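Putative lipoprotein (Bacteroides fragilis, PDB 3QNK) probably binds glycans at the bacterial outer membrane, as many SusD-family lipoproteins do, for uptake into the cell. Local coordinates at residues B[278-283]-B[446-451]; B[328-333]-B[360-365]; B[416-421]-B[440-445]. All blocks are in the same frame, centred on the assembly; numbering follows the deposited sequence.

In the fold
Helix 278-283 opens the longest loop, which interaction 1 closes only at residues 446-451, just past helix 432-446. The other two contacts are nested inside it, one after the other and without crossing. Interaction 2 comes first, joining two separate two-stranded antiparallel sheets through residues 328-333 and 360-365. Interaction 3 follows, tying the end of helix 408-420 to helix 432-446, whose last turn runs straight into interaction 1. Side chains knit the three together: Arg421 forms a salt bridge with Glu446, and the indole NE1 of Trp364 probably donates to Phe449 O. The loop-rich part of the SusD-family region is thus tied to its helical part.

Interaction 1 (B[278-283]-B[446-451]); sequences QELIDA and EFAFEE
A buried apolar contact joins Leu280, on the short helix 278-283, to Ala448 and Phe449 in the turn that leaves helix 432-446. No hydrogen bond crosses it, and the area buried between the two segments is only 95 Å², so this is a small meeting of hydrocarbon surfaces. One leucine branch does the work. Leu280 CD2 lies 3.4 Å from Phe449 CZ and 3.7 Å from Phe449 CE2, approaching the far end of the ring obliquely. The same methyl is 4.4 Å from Ala448 CB, a looser touch. Leucine's apolar branched end suits a buried place without hydrogen bonds, the single methyl CD2 reaching both ring and Ala448 methyl; its CG is anti to the backbone N (chi1 174°), which carries the branch toward the turn.

On the other side, a helix-terminating turn in the SusD-family region of this alpha-alpha superhelix protein sets the geometry. Phe447 is the first residue to depart from helical angles, and a type II turn runs from it to Glu450, closed by Glu450 N to Phe447 O at 3.2 Å. Phe449 occupies the third position of that turn with a positive phi of 68°, and its ring reaches back to the leucine from the opposite direction. The compact Ala448 lets the turn come near the helix. Away from the contact, Gln278 NE2 donates to Asp282 OD1 (3.1 Å), meeting the oxygen from above the carboxylate plane and bridging one helical turn.

Surrounding groups fix both sides. Phe449 N is bonded to Glu40 OE2, while Gln278 OE1 and Asp282 OD2 are held by Tyr359 and Ser296. Helix 278-283 lies between strand 469-475, which Gln278 and Glu279 touch, and helix 432-446, where Leu280 also packs on Arg444 and Ile445.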
loop_
_atom_site.group_PDB
_atom_site.type_symbol
_atom_site.label_atom_id
_atom_site.label_comp_id
_atom_site.label_asym_id
_atom_site.label_seq_id
_atom_site.Cartn_x
_atom_site.Cartn_y
_atom_site.Cartn_z
ATOM N N GLN B 278 11.109 27.702 -16.766
ATOM C CA GLN B 278 11.914 28.775 -17.294
ATOM C C GLN B 278 12.698 29.417 -16.129
ATOM O O GLN B 278 13.842 29.813 -16.317
ATOM C CB GLN B 278 11.029 29.771 -18.051
ATOM C CG GLN B 278 11.798 30.738 -18.924
ATOM C CD GLN B 278 12.826 30.028 -19.763
ATOM O OE1 GLN B 278 12.544 29.000 -20.401
ATOM N NE2 GLN B 278 14.055 30.513 -19.696
ATOM N N GLU B 279 12.131 29.391 -14.914
ATOM C CA GLU B 279 12.774 29.928 -13.691
ATOM C C GLU B 279 14.064 29.173 -13.358
ATOM O O GLU B 279 15.052 29.798 -12.946
ATOM C CB GLU B 279 11.825 29.882 -12.492
ATOM C CG GLU B 279 10.801 30.997 -12.544
ATOM C CD GLU B 279 9.551 30.781 -13.376
ATOM O OE1 GLU B 279 9.394 29.682 -13.958
ATOM O OE2 GLU B 279 8.740 31.734 -13.466
ATOM N N LEU B 280 14.062 27.850 -13.562
ATOM C CA LEU B 280 15.263 27.065 -13.364
ATOM C C LEU B 280 16.241 27.306 -14.509
ATOM O O LEU B 280 17.435 27.456 -14.247
ATOM C CB LEU B 280 14.966 25.563 -13.234
ATOM C CG LEU B 280 16.174 24.638 -13.154
ATOM C CD1 LEU B 280 17.059 24.924 -11.904
ATOM C CD2 LEU B 280 15.743 23.208 -13.215
ATOM N N ILE B 281 15.749 27.357 -15.763
ATOM C CA ILE B 281 16.618 27.571 -16.916
ATOM C C ILE B 281 17.355 28.903 -16.736
ATOM O O ILE B 281 18.576 28.966 -16.952
ATOM C CB ILE B 281 15.814 27.462 -18.254
ATOM C CG1 ILE B 281 15.790 26.011 -18.770
ATOM C CG2 ILE B 281 16.418 28.336 -19.349
ATOM C CD1 ILE B 281 15.145 25.017 -17.972
ATOM N N ASP B 282 16.631 29.930 -16.253
ATOM C CA ASP B 282 17.175 31.275 -16.014
ATOM C C ASP B 282 18.282 31.293 -14.972
ATOM O O ASP B 282 19.129 32.187 -15.018
ATOM C CB ASP B 282 16.050 32.226 -15.565
ATOM C CG ASP B 282 15.126 32.730 -16.684
ATOM O OD1 ASP B 282 15.479 32.552 -17.887
ATOM O OD2 ASP B 282 14.074 33.336 -16.359
ATOM N N ALA B 283 18.267 30.314 -14.024
ATOM C CA ALA B 283 19.211 30.208 -12.923
ATOM C C ALA B 283 20.576 29.582 -13.342
ATOM O O ALA B 283 21.558 29.722 -12.597
ATOM C CB ALA B 283 18.591 29.414 -11.804
ATOM N N GLU B 446 23.273 22.395 -8.556
ATOM C CA GLU B 446 23.989 21.158 -8.327
ATOM C C GLU B 446 23.063 19.985 -8.147
ATOM O O GLU B 446 23.299 18.901 -8.712
ATOM C CB GLU B 446 24.902 21.268 -7.092
ATOM C CG GLU B 446 25.936 20.142 -6.988
ATOM C CD GLU B 446 26.878 20.018 -8.174
ATOM O OE1 GLU B 446 27.035 21.001 -8.930
ATOM O OE2 GLU B 446 27.411 18.914 -8.392
ATOM N N PHE B 447 22.033 20.191 -7.324
ATOM C CA PHE B 447 21.148 19.100 -6.951
ATOM C C PHE B 447 19.779 19.140 -7.638
ATOM O O PHE B 447 18.865 18.459 -7.165
ATOM C CB PHE B 447 21.042 19.019 -5.413
ATOM C CG PHE B 447 22.343 18.465 -4.888
ATOM C CD1 PHE B 447 22.670 17.121 -5.072
ATOM C CD2 PHE B 447 23.284 19.298 -4.299
ATOM C CE1 PHE B 447 23.909 16.628 -4.678
ATOM C CE2 PHE B 447 24.517 18.795 -3.871
ATOM C CZ PHE B 447 24.834 17.469 -4.094
ATOM N N ALA B 448 19.669 19.818 -8.811
ATOM C CA ALA B 448 18.407 19.852 -9.544
ATOM C C ALA B 448 18.013 18.421 -9.955
ATOM O O ALA B 448 18.873 17.655 -10.372
ATOM C CB ALA B 448 18.526 20.757 -10.762
ATOM N N PHE B 449 16.747 18.041 -9.760
ATOM C CA PHE B 449 16.158 16.734 -10.139
ATOM C C PHE B 449 16.715 15.606 -9.316
ATOM O O PHE B 449 16.616 14.440 -9.718
ATOM C CB PHE B 449 16.257 16.439 -11.654
ATOM C CG PHE B 449 15.752 17.634 -12.413
ATOM C CD1 PHE B 449 14.428 18.058 -12.267
ATOM C CD2 PHE B 449 16.631 18.439 -13.144
ATOM C CE1 PHE B 449 13.978 19.228 -12.886
ATOM C CE2 PHE B 449 16.188 19.621 -13.736
ATOM C CZ PHE B 449 14.857 19.992 -13.630
ATOM N N GLU B 450 17.231 15.933 -8.125
ATOM C CA GLU B 450 17.770 14.922 -7.213
ATOM C C GLU B 450 16.980 14.884 -5.922
ATOM O O GLU B 450 17.526 14.514 -4.895
ATOM C CB GLU B 450 19.248 15.151 -6.952
ATOM C CG GLU B 450 20.102 14.661 -8.103
ATOM C CD GLU B 450 21.577 14.830 -7.821
ATOM O OE1 GLU B 450 22.208 13.879 -7.297
ATOM O OE2 GLU B 450 22.077 15.953 -8.048
ATOM N N GLU B 451 15.686 15.241 -5.991
ATOM C CA GLU B 451 14.717 15.204 -4.892
ATOM C C GLU B 451 15.160 16.040 -3.668
ATOM O O GLU B 451 14.910 15.633 -2.525
ATOM C CB GLU B 451 14.404 13.738 -4.477
ATOM C CG GLU B 451 12.930 13.523 -4.171
ATOM C CD GLU B 451 12.477 12.172 -3.633
ATOM O OE1 GLU B 451 12.980 11.120 -4.115
ATOM O OE2 GLU B 451 11.555 12.177 -2.775
#

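Interaction 2 (B[328-333]-B[360-365]); sequences SQIFFN and NVWKWI
Trp362 O accepts the backbone N-H of Ile365 at 2.7 Å, closing a type II' turn immediately after strand 360-361, and the indole of the same Trp362 makes the contact with residues 328-333. A chi1 of -163° swings the indole away from the backbone N and toward residues 329-332. Ile330 CG2 sits over one face as a CH-pi contact, 4.0 Å from the centroid of the Trp362 six-membered ring and 17° off its normal. Phe332 comes in differently: its CE2 lies near the indole plane, at the rim, 4.0 Å from Trp362 CH2. Gln329 O approaches that same Trp362 CH2 obliquely at 3.4 Å. Strands 329-330 and 360-361 belong to two separate two-stranded antiparallel sheets, paired with 339-340 and 323-324 respectively, and the tryptophan side chain links the two. Such a broad, flat side chain suits the role, since it can offer a face to the CG2 methyl of a beta-branched isoleucine and a rim to an aromatic ring together. Arg225 adds a cation-pi interaction to Trp362, and Tyr367 meets both Trp362 and Phe331 edge-to-face.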
loop_
_atom_site.group_PDB
_atom_site.type_symbol
_atom_site.label_atom_id
_atom_site.label_comp_id
_atom_site.label_asym_id
_atom_site.label_seq_id
_atom_site.Cartn_x
_atom_site.Cartn_y
_atom_site.Cartn_z
ATOM N N SER B 328 18.053 19.783 -28.772
ATOM C CA SER B 328 18.940 18.850 -28.073
ATOM C C SER B 328 19.011 17.523 -28.817
ATOM O O SER B 328 17.970 16.989 -29.244
ATOM C CB SER B 328 18.457 18.554 -26.648
ATOM O OG SER B 328 18.441 19.656 -25.763
ATOM N N GLN B 329 20.225 16.973 -28.926
ATOM C CA GLN B 329 20.468 15.650 -29.456
ATOM C C GLN B 329 20.639 14.678 -28.301
ATOM O O GLN B 329 21.417 14.951 -27.368
ATOM C CB GLN B 329 21.678 15.646 -30.345
ATOM C CG GLN B 329 21.338 16.043 -31.742
ATOM C CD GLN B 329 22.592 16.084 -32.540
ATOM O OE1 GLN B 329 23.375 17.026 -32.431
ATOM N NE2 GLN B 329 22.831 15.033 -33.319
ATOM N N ILE B 330 19.862 13.578 -28.336
ATOM C CA ILE B 330 19.846 12.512 -27.333
ATOM C C ILE B 330 19.866 11.159 -28.052
ATOM O O ILE B 330 19.603 11.112 -29.247
ATOM C CB ILE B 330 18.628 12.655 -26.375
ATOM C CG1 ILE B 330 17.293 12.728 -27.147
ATOM C CG2 ILE B 330 18.802 13.870 -25.421
ATOM C CD1 ILE B 330 16.070 12.533 -26.325
ATOM N N PHE B 331 20.187 10.070 -27.323
ATOM C CA PHE B 331 20.223 8.669 -27.778
ATOM C C PHE B 331 21.289 8.420 -28.856
ATOM O O PHE B 331 21.057 7.665 -29.804
ATOM C CB PHE B 331 18.840 8.186 -28.243
ATOM C CG PHE B 331 17.915 7.819 -27.110
ATOM C CD1 PHE B 331 18.232 6.775 -26.241
ATOM C CD2 PHE B 331 16.707 8.487 -26.933
ATOM C CE1 PHE B 331 17.353 6.405 -25.210
ATOM C CE2 PHE B 331 15.831 8.119 -25.904
ATOM C CZ PHE B 331 16.163 7.082 -25.049
ATOM N N PHE B 332 22.484 8.990 -28.648
ATOM C CA PHE B 332 23.633 8.882 -29.543
ATOM C C PHE B 332 24.039 7.448 -29.823
ATOM O O PHE B 332 24.345 7.120 -30.976
ATOM C CB PHE B 332 24.839 9.593 -28.933
ATOM C CG PHE B 332 24.609 11.021 -28.526
ATOM C CD1 PHE B 332 24.600 12.040 -29.473
ATOM C CD2 PHE B 332 24.449 11.360 -27.187
ATOM C CE1 PHE B 332 24.400 13.371 -29.088
ATOM C CE2 PHE B 332 24.268 12.691 -26.804
ATOM C CZ PHE B 332 24.252 13.687 -27.756
ATOM N N ASN B 333 24.063 6.601 -28.764
ATOM C CA ASN B 333 24.520 5.206 -28.834
ATOM C C ASN B 333 23.349 4.187 -28.811
ATOM O O ASN B 333 23.481 3.051 -28.314
ATOM C CB ASN B 333 25.557 4.928 -27.730
ATOM C CG ASN B 333 26.843 5.705 -27.926
ATOM O OD1 ASN B 333 27.592 5.506 -28.895
ATOM N ND2 ASN B 333 27.128 6.631 -27.025
ATOM N N ASN B 360 12.651 18.957 -20.727
ATOM C CA ASN B 360 12.626 17.644 -20.075
ATOM C C ASN B 360 13.922 17.496 -19.323
ATOM O O ASN B 360 14.896 18.188 -19.651
ATOM C CB ASN B 360 12.446 16.489 -21.071
ATOM C CG ASN B 360 11.090 16.408 -21.679
ATOM O OD1 ASN B 360 10.851 16.957 -22.741
ATOM N ND2 ASN B 360 10.177 15.700 -21.043
ATOM N N VAL B 361 13.955 16.601 -18.329
ATOM C CA VAL B 361 15.174 16.351 -17.557
ATOM C C VAL B 361 16.179 15.447 -18.389
ATOM O O VAL B 361 15.756 14.637 -19.237
ATOM C CB VAL B 361 14.822 15.721 -16.183
ATOM C CG1 VAL B 361 14.268 14.300 -16.356
ATOM C CG2 VAL B 361 16.028 15.695 -15.255
ATOM N N TRP B 362 17.493 15.640 -18.160
ATOM C CA TRP B 362 18.567 14.760 -18.656
ATOM C C TRP B 362 19.154 14.000 -17.390
ATOM O O TRP B 362 18.558 13.005 -16.928
ATOM C CB TRP B 362 19.653 15.525 -19.447
ATOM C CG TRP B 362 20.510 14.630 -20.276
ATOM C CD1 TRP B 362 20.903 13.360 -19.977
ATOM C CD2 TRP B 362 21.045 14.922 -21.577
ATOM N NE1 TRP B 362 21.653 12.836 -21.010
ATOM C CE2 TRP B 362 21.762 13.777 -22.004
ATOM C CE3 TRP B 362 20.914 16.009 -22.469
ATOM C CZ2 TRP B 362 22.401 13.712 -23.257
ATOM C CZ3 TRP B 362 21.569 15.952 -23.692
ATOM C CH2 TRP B 362 22.312 14.820 -24.072
ATOM N N LYS B 363 20.264 14.542 -16.807
ATOM C CA LYS B 363 20.954 14.075 -15.610
ATOM C C LYS B 363 21.061 12.532 -15.520
ATOM O O LYS B 363 21.872 11.932 -16.219
ATOM C CB LYS B 363 20.283 14.638 -14.338
ATOM C CG LYS B 363 21.279 15.334 -13.423
ATOM C CD LYS B 363 20.822 15.283 -12.000
ATOM C CE LYS B 363 21.662 16.144 -11.087
ATOM N NZ LYS B 363 21.781 17.573 -11.463
ATOM N N TRP B 364 20.213 11.901 -14.692
ATOM C CA TRP B 364 20.215 10.463 -14.457
ATOM C C TRP B 364 19.544 9.666 -15.591
ATOM O O TRP B 364 19.503 8.442 -15.481
ATOM C CB TRP B 364 19.622 10.119 -13.077
ATOM C CG TRP B 364 18.487 11.004 -12.659
ATOM C CD1 TRP B 364 18.552 12.114 -11.864
ATOM C CD2 TRP B 364 17.132 10.918 -13.119
ATOM N NE1 TRP B 364 17.302 12.701 -11.766
ATOM C CE2 TRP B 364 16.415 11.988 -12.528
ATOM C CE3 TRP B 364 16.444 10.019 -13.957
ATOM C CZ2 TRP B 364 15.046 12.167 -12.722
ATOM C CZ3 TRP B 364 15.089 10.200 -14.151
ATOM C CH2 TRP B 364 14.402 11.265 -13.538
ATOM N N ILE B 365 19.061 10.315 -16.674
ATOM C CA ILE B 365 18.579 9.568 -17.839
ATOM C C ILE B 365 19.806 9.418 -18.762
ATOM O O ILE B 365 20.347 10.426 -19.220
ATOM C CB ILE B 365 17.339 10.141 -18.568
ATOM C CG1 ILE B 365 16.133 10.201 -17.616
ATOM C CG2 ILE B 365 16.998 9.250 -19.787
ATOM C CD1 ILE B 365 14.935 10.973 -18.142
#

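Interaction 3 (B[416-421]-B[440-445]); sequences NMIRQR and RKERRI
Arg419, near the end of helix 408-420, forms a salt bridge with Glu442 of helix 432-446, and both side chains are buried. Glu442 OE2 receives both bonds from the arginine: Arg419 NE donates to Glu442 OE2 at 3.1 Å with an N-H...O angle of 153°, and a weak second bond comes from Arg419 NH2 to the same Glu442 OE2 at 3.4 Å. The oxygen lies at the edge of the guanidinium, close to its plane, but is itself met from well above the carboxylate plane. The two flat groups stand almost perpendicular, 88° apart, so this is not the coplanar, two-oxygen pairing that arginine and glutamate often adopt.

Bends in both chains produce this arrangement. Arg419 turns at chi3 (99°), directing the NE/NH2 edge of its guanidinium toward Glu442 OE2, with NE making the straighter, shorter bond, while Glu442 folds at chi2. The aliphatic part of Arg419 also touches the carboxylate, its CG 3.9 Å from Glu442 CD. Ile418 adds an apolar neighbour, its CG2 3.8 Å from Glu442 OE1.

The stronger ion pairs of the two residues lie beyond these helices' mutual contact: Glu442 OE1 with Arg318 of helix 317-322, and Arg419 NH2 with Glu285. Ile418 is seated against Ala392 and Tyr395 of helix 391-405. Glu442 therefore stands between two arginines, one at each oxygen, and Arg419 between two glutamates. Such alternation of charge would be expected to keep the buried carboxylate ionised and to offset the cost of burying these groups among packed helices.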
loop_
_atom_site.group_PDB
_atom_site.type_symbol
_atom_site.label_atom_id
_atom_site.label_comp_id
_atom_site.label_asym_id
_atom_site.label_seq_id
_atom_site.Cartn_x
_atom_site.Cartn_y
_atom_site.Cartn_z
ATOM N N ASN B 416 33.209 26.935 -3.794
ATOM C CA ASN B 416 34.026 27.120 -4.991
ATOM C C ASN B 416 34.611 25.788 -5.482
ATOM O O ASN B 416 34.991 25.706 -6.632
ATOM C CB ASN B 416 35.099 28.182 -4.775
ATOM C CG ASN B 416 34.549 29.597 -4.824
ATOM O OD1 ASN B 416 33.489 29.850 -5.399
ATOM N ND2 ASN B 416 35.227 30.557 -4.196
HETATM N N MSE B 417 34.576 24.727 -4.670
HETATM C CA MSE B 417 34.992 23.390 -5.113
HETATM C C MSE B 417 33.998 22.858 -6.149
HETATM O O MSE B 417 34.396 22.275 -7.155
HETATM C CB MSE B 417 35.069 22.436 -3.917
HETATM C CG MSE B 417 36.245 22.716 -3.026
HETATM SE SE MSE B 417 37.939 22.285 -3.886
HETATM C CE MSE B 417 37.687 20.381 -4.296
ATOM N N ILE B 418 32.707 23.120 -5.915
ATOM C CA ILE B 418 31.586 22.720 -6.778
ATOM C C ILE B 418 31.631 23.494 -8.120
ATOM O O ILE B 418 31.404 22.901 -9.191
ATOM C CB ILE B 418 30.258 22.896 -6.009
ATOM C CG1 ILE B 418 30.201 21.966 -4.769
ATOM C CG2 ILE B 418 29.022 22.733 -6.893
ATOM C CD1 ILE B 418 30.601 20.509 -4.978
ATOM N N ARG B 419 31.964 24.792 -8.051
ATOM C CA ARG B 419 32.099 25.647 -9.228
ATOM C C ARG B 419 33.363 25.293 -10.016
ATOM O O ARG B 419 33.330 25.267 -11.245
ATOM C CB ARG B 419 32.142 27.140 -8.844
ATOM C CG ARG B 419 31.138 27.577 -7.815
ATOM C CD ARG B 419 31.098 29.079 -7.825
ATOM N NE ARG B 419 29.949 29.502 -8.611
ATOM C CZ ARG B 419 29.992 30.333 -9.635
ATOM N NH1 ARG B 419 31.124 30.917 -9.978
ATOM N NH2 ARG B 419 28.904 30.606 -10.304
ATOM N N GLN B 420 34.473 25.049 -9.322
ATOM C CA GLN B 420 35.719 24.675 -9.988
ATOM C C GLN B 420 35.533 23.415 -10.819
ATOM O O GLN B 420 36.086 23.343 -11.910
ATOM C CB GLN B 420 36.881 24.461 -8.989
ATOM C CG GLN B 420 37.576 25.746 -8.518
ATOM C CD GLN B 420 38.477 25.534 -7.294
ATOM O OE1 GLN B 420 38.418 26.296 -6.280
ATOM N NE2 GLN B 420 39.356 24.507 -7.380
ATOM N N ARG B 421 34.686 22.462 -10.348
ATOM C CA ARG B 421 34.594 21.205 -11.070
ATOM C C ARG B 421 33.780 21.291 -12.363
ATOM O O ARG B 421 33.826 20.329 -13.131
ATOM C CB ARG B 421 34.199 19.999 -10.187
ATOM C CG ARG B 421 32.776 19.756 -10.046
ATOM C CD ARG B 421 32.159 18.683 -10.911
ATOM N NE ARG B 421 30.935 18.354 -10.195
ATOM C CZ ARG B 421 30.739 17.194 -9.596
ATOM N NH1 ARG B 421 31.574 16.181 -9.811
ATOM N NH2 ARG B 421 29.680 17.013 -8.826
ATOM N N ARG B 440 23.083 28.889 -1.687
ATOM C CA ARG B 440 21.731 28.380 -1.915
ATOM C C ARG B 440 21.437 28.200 -3.415
ATOM O O ARG B 440 20.938 27.142 -3.806
ATOM C CB ARG B 440 20.712 29.308 -1.281
ATOM C CG ARG B 440 20.731 29.224 0.239
ATOM C CD ARG B 440 19.627 30.060 0.808
ATOM N NE ARG B 440 19.533 29.899 2.247
ATOM C CZ ARG B 440 18.521 30.364 2.966
ATOM N NH1 ARG B 440 17.532 31.031 2.381
ATOM N NH2 ARG B 440 18.487 30.169 4.270
ATOM N N LYS B 441 21.825 29.198 -4.252
ATOM C CA LYS B 441 21.672 29.142 -5.703
ATOM C C LYS B 441 22.536 27.963 -6.260
ATOM O O LYS B 441 22.022 27.169 -7.061
ATOM C CB LYS B 441 22.014 30.501 -6.366
ATOM N N GLU B 442 23.800 27.809 -5.786
ATOM C CA GLU B 442 24.665 26.701 -6.221
ATOM C C GLU B 442 24.060 25.348 -5.899
ATOM O O GLU B 442 24.149 24.416 -6.703
ATOM C CB GLU B 442 26.084 26.777 -5.606
ATOM C CG GLU B 442 27.047 27.610 -6.430
ATOM C CD GLU B 442 27.256 27.168 -7.864
ATOM O OE1 GLU B 442 27.423 25.949 -8.104
ATOM O OE2 GLU B 442 27.232 28.048 -8.755
ATOM N N ARG B 443 23.464 25.237 -4.721
ATOM C CA ARG B 443 22.828 24.007 -4.291
ATOM C C ARG B 443 21.684 23.629 -5.236
ATOM O O ARG B 443 21.504 22.452 -5.566
ATOM C CB ARG B 443 22.297 24.161 -2.862
ATOM C CG ARG B 443 22.209 22.810 -2.202
ATOM C CD ARG B 443 21.402 22.810 -0.933
ATOM N NE ARG B 443 21.363 21.443 -0.436
ATOM C CZ ARG B 443 22.227 20.937 0.432
ATOM N NH1 ARG B 443 23.176 21.707 0.962
ATOM N NH2 ARG B 443 22.130 19.672 0.806
ATOM N N ARG B 444 20.916 24.633 -5.668
ATOM C CA ARG B 444 19.783 24.419 -6.531
ATOM C C ARG B 444 20.233 23.827 -7.868
ATOM O O ARG B 444 19.618 22.877 -8.334
ATOM C CB ARG B 444 18.990 25.719 -6.730
ATOM C CG ARG B 444 17.771 25.480 -7.602
ATOM C CD ARG B 444 17.135 26.746 -8.049
ATOM N NE ARG B 444 15.879 26.461 -8.730
ATOM C CZ ARG B 444 15.036 27.388 -9.156
ATOM N NH1 ARG B 444 15.315 28.673 -8.994
ATOM N NH2 ARG B 444 13.916 27.039 -9.763
ATOM N N ILE B 445 21.295 24.370 -8.470
ATOM C CA ILE B 445 21.805 23.925 -9.756
ATOM C C ILE B 445 22.489 22.563 -9.620
ATOM O O ILE B 445 22.297 21.672 -10.464
ATOM C CB ILE B 445 22.757 24.990 -10.337
ATOM C CG1 ILE B 445 22.034 26.332 -10.584
ATOM C CG2 ILE B 445 23.488 24.499 -11.589
ATOM C CD1 ILE B 445 20.832 26.302 -11.612
#